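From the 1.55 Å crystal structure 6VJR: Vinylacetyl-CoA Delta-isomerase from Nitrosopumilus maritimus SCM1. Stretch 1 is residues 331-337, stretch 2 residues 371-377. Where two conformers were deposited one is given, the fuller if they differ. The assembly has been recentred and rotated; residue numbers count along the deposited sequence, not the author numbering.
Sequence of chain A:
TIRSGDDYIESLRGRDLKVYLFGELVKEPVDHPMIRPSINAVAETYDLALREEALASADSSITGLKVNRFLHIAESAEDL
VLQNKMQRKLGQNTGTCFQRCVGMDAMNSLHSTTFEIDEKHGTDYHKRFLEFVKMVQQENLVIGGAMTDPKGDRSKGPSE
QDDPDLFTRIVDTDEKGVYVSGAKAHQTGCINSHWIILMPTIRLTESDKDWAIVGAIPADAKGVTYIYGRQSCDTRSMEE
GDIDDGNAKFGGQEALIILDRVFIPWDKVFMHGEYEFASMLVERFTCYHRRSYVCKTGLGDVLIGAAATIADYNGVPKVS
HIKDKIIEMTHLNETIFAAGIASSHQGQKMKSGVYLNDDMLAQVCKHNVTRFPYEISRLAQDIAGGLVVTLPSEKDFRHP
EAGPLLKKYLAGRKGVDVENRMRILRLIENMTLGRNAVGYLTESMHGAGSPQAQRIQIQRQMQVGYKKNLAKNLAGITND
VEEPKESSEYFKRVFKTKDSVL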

# COMPACT_ATOMS: atom_id res chain seq x y z
N HIS A 331 -0.55 -1.75 14.73
CA HIS A 331 -1.83 -1.58 14.05
C HIS A 331 -2.10 -2.72 13.07
O HIS A 331 -3.17 -3.34 13.06
CB HIS A 331 -1.81 -0.25 13.28
CG HIS A 331 -3.00 -0.13 12.40
ND1 HIS A 331 -4.30 0.02 12.84
CD2 HIS A 331 -3.08 -0.18 11.09
CE1 HIS A 331 -5.12 -0.04 11.81
NE2 HIS A 331 -4.38 -0.11 10.70
N LEU A 332 -1.11 -3.06 12.24
CA LEU A 332 -1.30 -4.16 11.28
C LEU A 332 -1.52 -5.50 12.00
O LEU A 332 -2.36 -6.33 11.63
CB LEU A 332 -0.07 -4.21 10.38
CG LEU A 332 0.18 -3.00 9.49
CD1 LEU A 332 1.44 -3.18 8.68
CD2 LEU A 332 -1.01 -2.78 8.54
N ASN A 333 -0.74 -5.71 13.04
CA ASN A 333 -0.83 -6.93 13.84
C ASN A 333 -2.22 -7.07 14.49
O ASN A 333 -2.85 -8.12 14.41
CB ASN A 333 0.29 -6.96 14.89
CG ASN A 333 0.54 -8.33 15.46
OD1 ASN A 333 0.67 -9.31 14.73
ND2 ASN A 333 0.65 -8.39 16.78
N GLU A 334 -2.73 -5.97 15.04
CA GLU A 334 -4.04 -6.02 15.68
C GLU A 334 -5.18 -6.15 14.68
O GLU A 334 -6.24 -6.66 14.99
CB GLU A 334 -4.28 -4.85 16.60
CG GLU A 334 -3.27 -4.78 17.74
CD GLU A 334 -3.21 -5.95 18.71
OE1 GLU A 334 -4.18 -6.76 18.80
OE2 GLU A 334 -2.19 -5.98 19.44
N THR A 335 -4.96 -5.67 13.46
CA THR A 335 -5.95 -5.81 12.40
C THR A 335 -6.20 -7.31 12.14
O THR A 335 -7.32 -7.76 11.94
CB THR A 335 -5.48 -5.06 11.13
OG1 THR A 335 -5.48 -3.66 11.39
CG2 THR A 335 -6.48 -5.22 10.00
N ILE A 336 -5.12 -8.11 12.07
CA ILE A 336 -5.24 -9.55 11.90
C ILE A 336 -5.98 -10.14 13.09
O ILE A 336 -6.92 -10.96 12.92
CB ILE A 336 -3.85 -10.20 11.72
CG1 ILE A 336 -3.22 -9.71 10.43
CG2 ILE A 336 -3.97 -11.71 11.78
CD1 ILE A 336 -1.73 -9.93 10.40
N PHE A 337 -5.53 -9.76 14.28
CA PHE A 337 -6.16 -10.32 15.46
C PHE A 337 -7.67 -10.07 15.46
O PHE A 337 -8.47 -10.97 15.78
CB PHE A 337 -5.53 -9.66 16.71
CG PHE A 337 -6.14 -10.14 18.00
CD1 PHE A 337 -5.93 -11.43 18.44
CD2 PHE A 337 -6.91 -9.28 18.79
CE1 PHE A 337 -6.53 -11.89 19.62
CE2 PHE A 337 -7.50 -9.75 19.95
CZ PHE A 337 -7.29 -11.04 20.36
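Stretch 2 371-377: RFPYEIS

A methyl group poised almost exactly on the axis of an aromatic ring is the most striking feature of this contact: Leu332 CD2 lies 3.8 Å from the centroid of the Phe372 ring and only 1° off the ring normal. It is a nearly ideal CH-pi arrangement, in which the weakly polarised C-H bonds of the methyl meet the electron-rich face of the ring. The example illustrates a general principle of helix packing, that side chains can fit two helices together through apolar contacts; no hydrogen bond crosses between these stretches.

Stretch 1 is helical throughout and forms part of a longer helix. Stretch 2 is helical through Pro373 to Ser377, and the helix runs on beyond its last residue. The two helices lie roughly antiparallel, with a signed crossing angle of -157° and a closest approach of 9.8 Å between axes, a spacing that leaves room for side chains of moderate size to interleave. The backbones come nearest at Leu332 and Phe372, whose CA atoms are 6.2 Å apart, and these two residues also lose the most surface to the contact, out of 342 Å² buried in total.

Phe372 points its CA-to-CB bond toward stretch 1, and its ring meets Leu332 and, about one turn on, Thr335 and Ile336. Besides the methyl over its face, Thr335 CG2 approaches the edge, 3.8 Å from Phe372 CE2. Ile336 CD1 packs against Phe372 CB at 3.9 Å and reaches Pro373 CD at 4.4 Å. The ring also touches the main chain, with Phe372 CD2 3.4 Å from Leu332 O. That carbonyl accepts only a weak backbone hydrogen bond from Ile336 N, at 3.3 Å.

One turn further along stretch 2, the partners shift toward the start of stretch 1, as the antiparallel direction requires. Ile376 CD1 lies 4.3 Å from Leu332 CB and 4.1 Å from both the N and CB atoms of Asn333. Glu375 contributes its aliphatic portion, its CG standing 3.8 Å from Leu332 CD1, while the end of its side chain leads away from stretch 1. Leu332 thus touches Phe372, Glu375 and Ile376, as Phe372 in turn touches Leu332, Thr335 and Ile336.

Two hydroxyls are bonded within their own stretches. Thr335 OG1 donates to His331 O at 2.9 Å, so the threonine can offer its methyl to the ring while its hydroxyl is satisfied. Ser377 OG likewise donates to Pro373 O at 2.9 Å, but takes no part in the contact.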

# COMPACT_ATOMS: atom_id res chain seq x y z
N ARG A 371 -0.33 -10.61 3.77
CA ARG A 371 0.26 -9.30 3.47
C ARG A 371 1.09 -8.76 4.64
O ARG A 371 2.25 -8.38 4.48
CB ARG A 371 -0.89 -8.33 3.13
CG ARG A 371 -1.61 -8.68 1.84
CD ARG A 371 -2.85 -7.83 1.61
NE ARG A 371 -3.40 -8.06 0.28
CZ ARG A 371 -4.49 -7.48 -0.21
NH1 ARG A 371 -5.19 -6.65 0.51
NH2 ARG A 371 -4.87 -7.72 -1.45
N PHE A 372 0.47 -8.65 5.81
CA PHE A 372 1.00 -7.78 6.85
C PHE A 372 2.30 -8.30 7.48
O PHE A 372 3.16 -7.48 7.83
CB PHE A 372 -0.02 -7.43 7.92
CG PHE A 372 -1.22 -6.66 7.42
CD1 PHE A 372 -1.22 -6.01 6.17
CD2 PHE A 372 -2.36 -6.55 8.21
CE1 PHE A 372 -2.34 -5.33 5.73
CE2 PHE A 372 -3.46 -5.84 7.76
CZ PHE A 372 -3.44 -5.23 6.51
N PRO A 373 2.49 -9.62 7.73
CA PRO A 373 3.76 -10.08 8.30
C PRO A 373 4.96 -9.58 7.49
O PRO A 373 6.02 -9.31 8.06
CB PRO A 373 3.63 -11.61 8.35
CG PRO A 373 2.12 -11.77 8.53
CD PRO A 373 1.53 -10.74 7.58
N TYR A 374 4.79 -9.53 6.16
CA TYR A 374 5.86 -9.06 5.30
C TYR A 374 6.22 -7.61 5.60
O TYR A 374 7.39 -7.25 5.56
CB TYR A 374 5.50 -9.32 3.86
CG TYR A 374 5.54 -10.79 3.43
CD1 TYR A 374 4.44 -11.61 3.61
CD2 TYR A 374 6.67 -11.36 2.88
CE1 TYR A 374 4.46 -12.94 3.23
CE2 TYR A 374 6.71 -12.67 2.47
CZ TYR A 374 5.61 -13.49 2.71
OH TYR A 374 5.56 -14.78 2.28
N GLU A 375 5.23 -6.79 5.90
CA GLU A 375 5.47 -5.40 6.22
C GLU A 375 6.05 -5.23 7.63
O GLU A 375 6.94 -4.40 7.92
CB GLU A 375 4.19 -4.61 6.04
CG GLU A 375 4.38 -3.10 6.28
CD GLU A 375 5.37 -2.31 5.43
OE1 GLU A 375 5.94 -2.90 4.50
OE2 GLU A 375 5.63 -1.11 5.72
N ILE A 376 5.52 -6.01 8.60
CA ILE A 376 6.05 -5.95 9.95
C ILE A 376 7.53 -6.33 9.93
O ILE A 376 8.37 -5.70 10.61
CB ILE A 376 5.17 -6.84 10.85
CG1 ILE A 376 3.71 -6.31 10.98
CG2 ILE A 376 5.78 -6.97 12.24
CD1 ILE A 376 2.74 -7.27 11.63
N SER A 377 7.87 -7.34 9.14
CA SER A 377 9.26 -7.76 9.02
C SER A 377 10.13 -6.67 8.40
O SER A 377 11.25 -6.44 8.86
CB SER A 377 9.33 -9.02 8.22
OG SER A 377 8.73 -10.07 8.94